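Transcription regulator PadR N-terminal domain-containing protein (Streptococcus mutans, PDB 3L7W) probably binds DNA as a dimeric transcriptional regulator of the PadR family, through a winged helix-turn-helix domain. Local coordinates at residues S6-V18 with L43-L56. Numbering follows the deposited sequence.
Sequences SALLIEYLILAIV and LYPILKKLEKAGYL
Ala-7 meets Ile-46 through its CB, 4.1 Å from Ile-46 CD1; the axes of helices 7-18 and 43-52 cross at -69°. One turn on, CG2 of Ile-10 rests on CD1 of Ile-46 and CD2 of Leu-43; Ala-7, Ile-10, Glu-11 and Ile-14 thus form the hole for the knob Ile-46. In Glu-11, chi1 of -74° brings CG to 3.6 Å from Ile-46 CG2, and the extended chain beyond carries the carboxylate past Leu-50 CD2 to Lys-49. Lys-49 NZ donates to Glu-11 OE2 at 2.8 Å in a salt bridge, on the syn side, 32° out of the carboxylate plane; a water donates to Glu-11 OE1 and accepts from Lys-49 NZ. Ile-14 returns the knob, set among Leu-43, Ile-46, Leu-47 and Leu-50: its CD1 enters between Leu-43 and Ile-46, while its CG2 presses Leu-47 CD2 at a tight 3.5 Å. Leu-15 CD1 then touches Leu-50 CD1 and Leu-56 CG. Val-18 CG1 lies 3.6 Å from Leu-56 CD2. Reciprocal knobs-into-holes packing thus joins helix 7-18 to helix 43-52, and Leu-56 adds the start of strand 56-63. Apolar burial dominates, while exposed Lys-49 and the water give both oxygens of the buried Glu-11 carboxylate polar partners, probably favouring its charged form.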
loop_
_atom_site.group_PDB
_atom_site.type_symbol
_atom_site.label_atom_id
_atom_site.label_comp_id
_atom_site.label_asym_id
_atom_site.label_seq_id
_atom_site.Cartn_x
_atom_site.Cartn_y
_atom_site.Cartn_z
ATOM N N SER A 6 -2.810 3.992 -2.713
ATOM C CA SER A 6 -4.098 4.542 -2.332
ATOM C C SER A 6 -4.010 6.057 -2.193
ATOM O O SER A 6 -2.925 6.606 -2.019
ATOM C CB SER A 6 -4.562 3.922 -1.017
ATOM O OG SER A 6 -3.724 4.324 0.056
ATOM N N ALA A 7 -5.159 6.724 -2.285
ATOM C CA ALA A 7 -5.215 8.167 -2.143
ATOM C C ALA A 7 -4.577 8.559 -0.823
ATOM O O ALA A 7 -3.826 9.529 -0.762
ATOM C CB ALA A 7 -6.660 8.664 -2.223
ATOM N N LEU A 8 -4.853 7.784 0.226
ATOM C CA LEU A 8 -4.299 8.076 1.549
ATOM C C LEU A 8 -2.786 8.050 1.517
ATOM O O LEU A 8 -2.129 8.882 2.140
ATOM C CB LEU A 8 -4.817 7.097 2.601
ATOM C CG LEU A 8 -6.313 7.254 2.893
ATOM C CD1 LEU A 8 -6.793 6.232 3.910
ATOM C CD2 LEU A 8 -6.590 8.665 3.382
ATOM N N LEU A 9 -2.233 7.100 0.776
ATOM C CA LEU A 9 -0.784 6.979 0.668
ATOM C C LEU A 9 -0.238 8.149 -0.151
ATOM O O LEU A 9 0.845 8.650 0.121
ATOM C CB LEU A 9 -0.409 5.650 0.020
ATOM C CG LEU A 9 0.595 4.788 0.766
ATOM C CD1 LEU A 9 1.003 3.573 -0.085
ATOM C CD2 LEU A 9 1.805 5.603 1.168
ATOM N N ILE A 10 -0.999 8.579 -1.158
ATOM C CA ILE A 10 -0.630 9.748 -1.959
ATOM C C ILE A 10 -0.486 10.969 -1.061
ATOM O O ILE A 10 0.426 11.781 -1.233
ATOM C CB ILE A 10 -1.700 10.058 -3.014
ATOM C CG1 ILE A 10 -1.861 8.876 -3.985
ATOM C CG2 ILE A 10 -1.368 11.358 -3.771
ATOM C CD1 ILE A 10 -0.871 8.876 -5.096
ATOM N N GLU A 11 -1.404 11.101 -0.108
ATOM C CA GLU A 11 -1.381 12.218 0.829
ATOM C C GLU A 11 -0.091 12.151 1.614
ATOM O O GLU A 11 0.638 13.130 1.708
ATOM C CB GLU A 11 -2.586 12.171 1.771
ATOM C CG GLU A 11 -3.885 12.573 1.088
ATOM C CD GLU A 11 -5.105 12.397 1.966
ATOM O OE1 GLU A 11 -4.946 12.112 3.163
ATOM O OE2 GLU A 11 -6.227 12.543 1.459
ATOM N N TYR A 12 0.185 10.977 2.165
ATOM C CA TYR A 12 1.451 10.728 2.832
ATOM C C TYR A 12 2.591 11.215 1.950
ATOM O O TYR A 12 3.415 12.016 2.371
ATOM C CB TYR A 12 1.590 9.236 3.149
ATOM C CG TYR A 12 2.883 8.838 3.804
ATOM C CD1 TYR A 12 3.438 9.604 4.812
ATOM C CD2 TYR A 12 3.540 7.675 3.425
ATOM C CE1 TYR A 12 4.614 9.236 5.411
ATOM C CE2 TYR A 12 4.715 7.296 4.013
ATOM C CZ TYR A 12 5.249 8.079 5.008
ATOM O OH TYR A 12 6.416 7.706 5.607
ATOM N N LEU A 13 2.624 10.762 0.706
ATOM C CA LEU A 13 3.718 11.143 -0.186
ATOM C C LEU A 13 3.779 12.654 -0.376
ATOM O O LEU A 13 4.841 13.248 -0.319
ATOM C CB LEU A 13 3.584 10.439 -1.540
ATOM C CG LEU A 13 3.829 8.918 -1.439
ATOM C CD1 LEU A 13 3.432 8.241 -2.722
ATOM C CD2 LEU A 13 5.279 8.625 -1.125
ATOM N N ILE A 14 2.633 13.270 -0.625
ATOM C CA ILE A 14 2.607 14.704 -0.852
ATOM C C ILE A 14 3.177 15.430 0.353
ATOM O O ILE A 14 4.104 16.223 0.229
ATOM C CB ILE A 14 1.186 15.212 -1.083
ATOM C CG1 ILE A 14 0.681 14.752 -2.455
ATOM C CG2 ILE A 14 1.164 16.720 -0.982
ATOM C CD1 ILE A 14 -0.798 14.909 -2.636
ATOM N N LEU A 15 2.620 15.155 1.524
ATOM C CA LEU A 15 3.104 15.804 2.732
ATOM C C LEU A 15 4.583 15.527 2.929
ATOM O O LEU A 15 5.341 16.417 3.304
ATOM C CB LEU A 15 2.310 15.329 3.939
ATOM C CG LEU A 15 1.187 16.247 4.423
ATOM C CD1 LEU A 15 0.618 17.094 3.303
ATOM C CD2 LEU A 15 0.107 15.460 5.143
ATOM N N ALA A 16 5.005 14.293 2.659
ATOM C CA ALA A 16 6.396 13.936 2.875
ATOM C C ALA A 16 7.261 14.746 1.936
ATOM O O ALA A 16 8.302 15.268 2.341
ATOM C CB ALA A 16 6.635 12.442 2.675
ATOM N N ILE A 17 6.820 14.852 0.686
ATOM C CA ILE A 17 7.587 15.559 -0.334
ATOM C C ILE A 17 7.668 17.035 0.030
ATOM O O ILE A 17 8.735 17.643 0.005
ATOM C CB ILE A 17 6.938 15.416 -1.706
ATOM C CG1 ILE A 17 7.065 13.966 -2.200
ATOM C CG2 ILE A 17 7.588 16.345 -2.699
ATOM C CD1 ILE A 17 6.263 13.687 -3.431
ATOM N N VAL A 18 6.523 17.596 0.392
ATOM C CA VAL A 18 6.447 18.998 0.708
ATOM C C VAL A 18 7.248 19.290 1.963
ATOM O O VAL A 18 7.724 20.402 2.140
ATOM C CB VAL A 18 4.994 19.446 0.851
ATOM C CG1 VAL A 18 4.924 20.928 1.263
ATOM C CG2 VAL A 18 4.278 19.223 -0.476
ATOM N N LEU A 43 -4.752 14.061 -8.481
ATOM C CA LEU A 43 -3.707 14.538 -7.590
ATOM C C LEU A 43 -4.079 15.903 -7.033
ATOM O O LEU A 43 -4.070 16.127 -5.819
ATOM C CB LEU A 43 -2.397 14.621 -8.369
ATOM C CG LEU A 43 -1.075 14.780 -7.622
ATOM C CD1 LEU A 43 -0.543 16.179 -7.780
ATOM C CD2 LEU A 43 -1.209 14.387 -6.154
ATOM N N TYR A 44 -4.434 16.822 -7.924
ATOM C CA TYR A 44 -4.660 18.193 -7.496
ATOM C C TYR A 44 -5.798 18.358 -6.495
ATOM O O TYR A 44 -5.675 19.119 -5.541
ATOM C CB TYR A 44 -4.751 19.122 -8.699
ATOM C CG TYR A 44 -3.367 19.375 -9.245
ATOM C CD1 TYR A 44 -2.629 20.470 -8.810
ATOM C CD2 TYR A 44 -2.760 18.480 -10.136
ATOM C CE1 TYR A 44 -1.345 20.702 -9.273
ATOM C CE2 TYR A 44 -1.470 18.711 -10.614
ATOM C CZ TYR A 44 -0.769 19.835 -10.171
ATOM O OH TYR A 44 0.508 20.111 -10.606
ATOM N N PRO A 45 -6.893 17.621 -6.688
ATOM C CA PRO A 45 -7.920 17.616 -5.650
ATOM C C PRO A 45 -7.355 17.137 -4.317
ATOM O O PRO A 45 -7.742 17.630 -3.258
ATOM C CB PRO A 45 -8.941 16.624 -6.195
ATOM C CG PRO A 45 -8.855 16.834 -7.664
ATOM C CD PRO A 45 -7.376 17.002 -7.932
ATOM N N ILE A 46 -6.425 16.195 -4.365
ATOM C CA ILE A 46 -5.823 15.725 -3.134
ATOM C C ILE A 46 -5.006 16.836 -2.488
ATOM O O ILE A 46 -5.167 17.123 -1.296
ATOM C CB ILE A 46 -4.986 14.474 -3.357
ATOM C CG1 ILE A 46 -5.906 13.331 -3.785
ATOM C CG2 ILE A 46 -4.243 14.129 -2.096
ATOM C CD1 ILE A 46 -5.187 12.005 -4.004
ATOM N N LEU A 47 -4.154 17.480 -3.282
ATOM C CA LEU A 47 -3.465 18.688 -2.821
ATOM C C LEU A 47 -4.453 19.672 -2.214
ATOM O O LEU A 47 -4.221 20.210 -1.134
ATOM C CB LEU A 47 -2.707 19.349 -3.970
ATOM C CG LEU A 47 -1.474 18.547 -4.368
ATOM C CD1 LEU A 47 -0.988 18.941 -5.751
ATOM C CD2 LEU A 47 -0.405 18.749 -3.315
ATOM N N LYS A 48 -5.570 19.892 -2.900
ATOM C CA LYS A 48 -6.561 20.857 -2.417
ATOM C C LYS A 48 -7.124 20.403 -1.075
ATOM O O LYS A 48 -7.194 21.172 -0.116
ATOM C CB LYS A 48 -7.685 21.052 -3.445
ATOM C CG LYS A 48 -8.714 22.115 -3.069
ATOM C CD LYS A 48 -9.458 22.612 -4.310
ATOM C CE LYS A 48 -10.758 23.337 -3.965
ATOM N NZ LYS A 48 -11.881 22.381 -3.696
ATOM N N LYS A 49 -7.502 19.135 -1.011
ATOM C CA LYS A 49 -7.992 18.535 0.219
ATOM C C LYS A 49 -7.022 18.795 1.376
ATOM O O LYS A 49 -7.431 19.188 2.469
ATOM C CB LYS A 49 -8.168 17.036 -0.013
ATOM C CG LYS A 49 -8.516 16.202 1.198
ATOM C CD LYS A 49 -8.667 14.751 0.757
ATOM C CE LYS A 49 -9.192 13.878 1.876
ATOM N NZ LYS A 49 -8.191 13.749 2.964
ATOM N N LEU A 50 -5.732 18.581 1.123
ATOM C CA LEU A 50 -4.719 18.689 2.174
ATOM C C LEU A 50 -4.601 20.127 2.580
ATOM O O LEU A 50 -4.324 20.441 3.731
ATOM C CB LEU A 50 -3.356 18.188 1.686
ATOM C CG LEU A 50 -3.295 16.658 1.545
ATOM C CD1 LEU A 50 -1.961 16.217 0.995
ATOM C CD2 LEU A 50 -3.559 16.000 2.899
ATOM N N GLU A 51 -4.782 21.013 1.615
ATOM C CA GLU A 51 -4.736 22.418 1.941
ATOM C C GLU A 51 -5.943 22.750 2.810
ATOM O O GLU A 51 -5.800 23.315 3.886
ATOM C CB GLU A 51 -4.718 23.280 0.689
ATOM C CG GLU A 51 -4.822 24.754 1.026
ATOM C CD GLU A 51 -4.828 25.639 -0.195
ATOM O OE1 GLU A 51 -4.920 25.100 -1.331
ATOM O OE2 GLU A 51 -4.740 26.876 -0.005
ATOM N N LYS A 52 -7.129 22.372 2.350
ATOM C CA LYS A 52 -8.352 22.689 3.072
ATOM C C LYS A 52 -8.253 22.207 4.508
ATOM O O LYS A 52 -8.674 22.895 5.444
ATOM C CB LYS A 52 -9.564 22.041 2.397
ATOM C CG LYS A 52 -10.891 22.433 3.039
ATOM C CD LYS A 52 -11.956 21.382 2.813
ATOM C CE LYS A 52 -13.353 21.988 2.830
ATOM N NZ LYS A 52 -13.668 22.695 1.552
ATOM N N ALA A 53 -7.681 21.017 4.666
ATOM C CA ALA A 53 -7.574 20.367 5.960
ATOM C C ALA A 53 -6.512 21.041 6.795
ATOM O O ALA A 53 -6.346 20.724 7.971
ATOM C CB ALA A 53 -7.247 18.874 5.782
ATOM N N GLY A 54 -5.767 21.946 6.174
ATOM C CA GLY A 54 -4.814 22.767 6.898
ATOM C C GLY A 54 -3.404 22.231 6.939
ATOM O O GLY A 54 -2.513 22.848 7.532
ATOM N N TYR A 55 -3.175 21.092 6.295
ATOM C CA TYR A 55 -1.850 20.472 6.353
ATOM C C TYR A 55 -0.884 21.153 5.405
ATOM O O TYR A 55 0.326 21.146 5.618
ATOM C CB TYR A 55 -1.951 18.984 6.026
ATOM C CG TYR A 55 -2.899 18.255 6.944
ATOM C CD1 TYR A 55 -2.828 18.426 8.324
ATOM C CD2 TYR A 55 -3.862 17.399 6.436
ATOM C CE1 TYR A 55 -3.695 17.752 9.172
ATOM C CE2 TYR A 55 -4.734 16.723 7.276
ATOM C CZ TYR A 55 -4.642 16.901 8.639
ATOM O OH TYR A 55 -5.507 16.220 9.461
ATOM N N LEU A 56 -1.427 21.728 4.339
ATOM C CA LEU A 56 -0.614 22.496 3.412
ATOM C C LEU A 56 -1.127 23.941 3.327
ATOM O O LEU A 56 -2.327 24.190 3.264
ATOM C CB LEU A 56 -0.648 21.863 2.023
ATOM C CG LEU A 56 -0.023 20.470 1.889
ATOM C CD1 LEU A 56 -0.345 19.895 0.521
ATOM C CD2 LEU A 56 1.478 20.531 2.101
HETATM O O HOH W 1 -7.332 11.707 4.603
#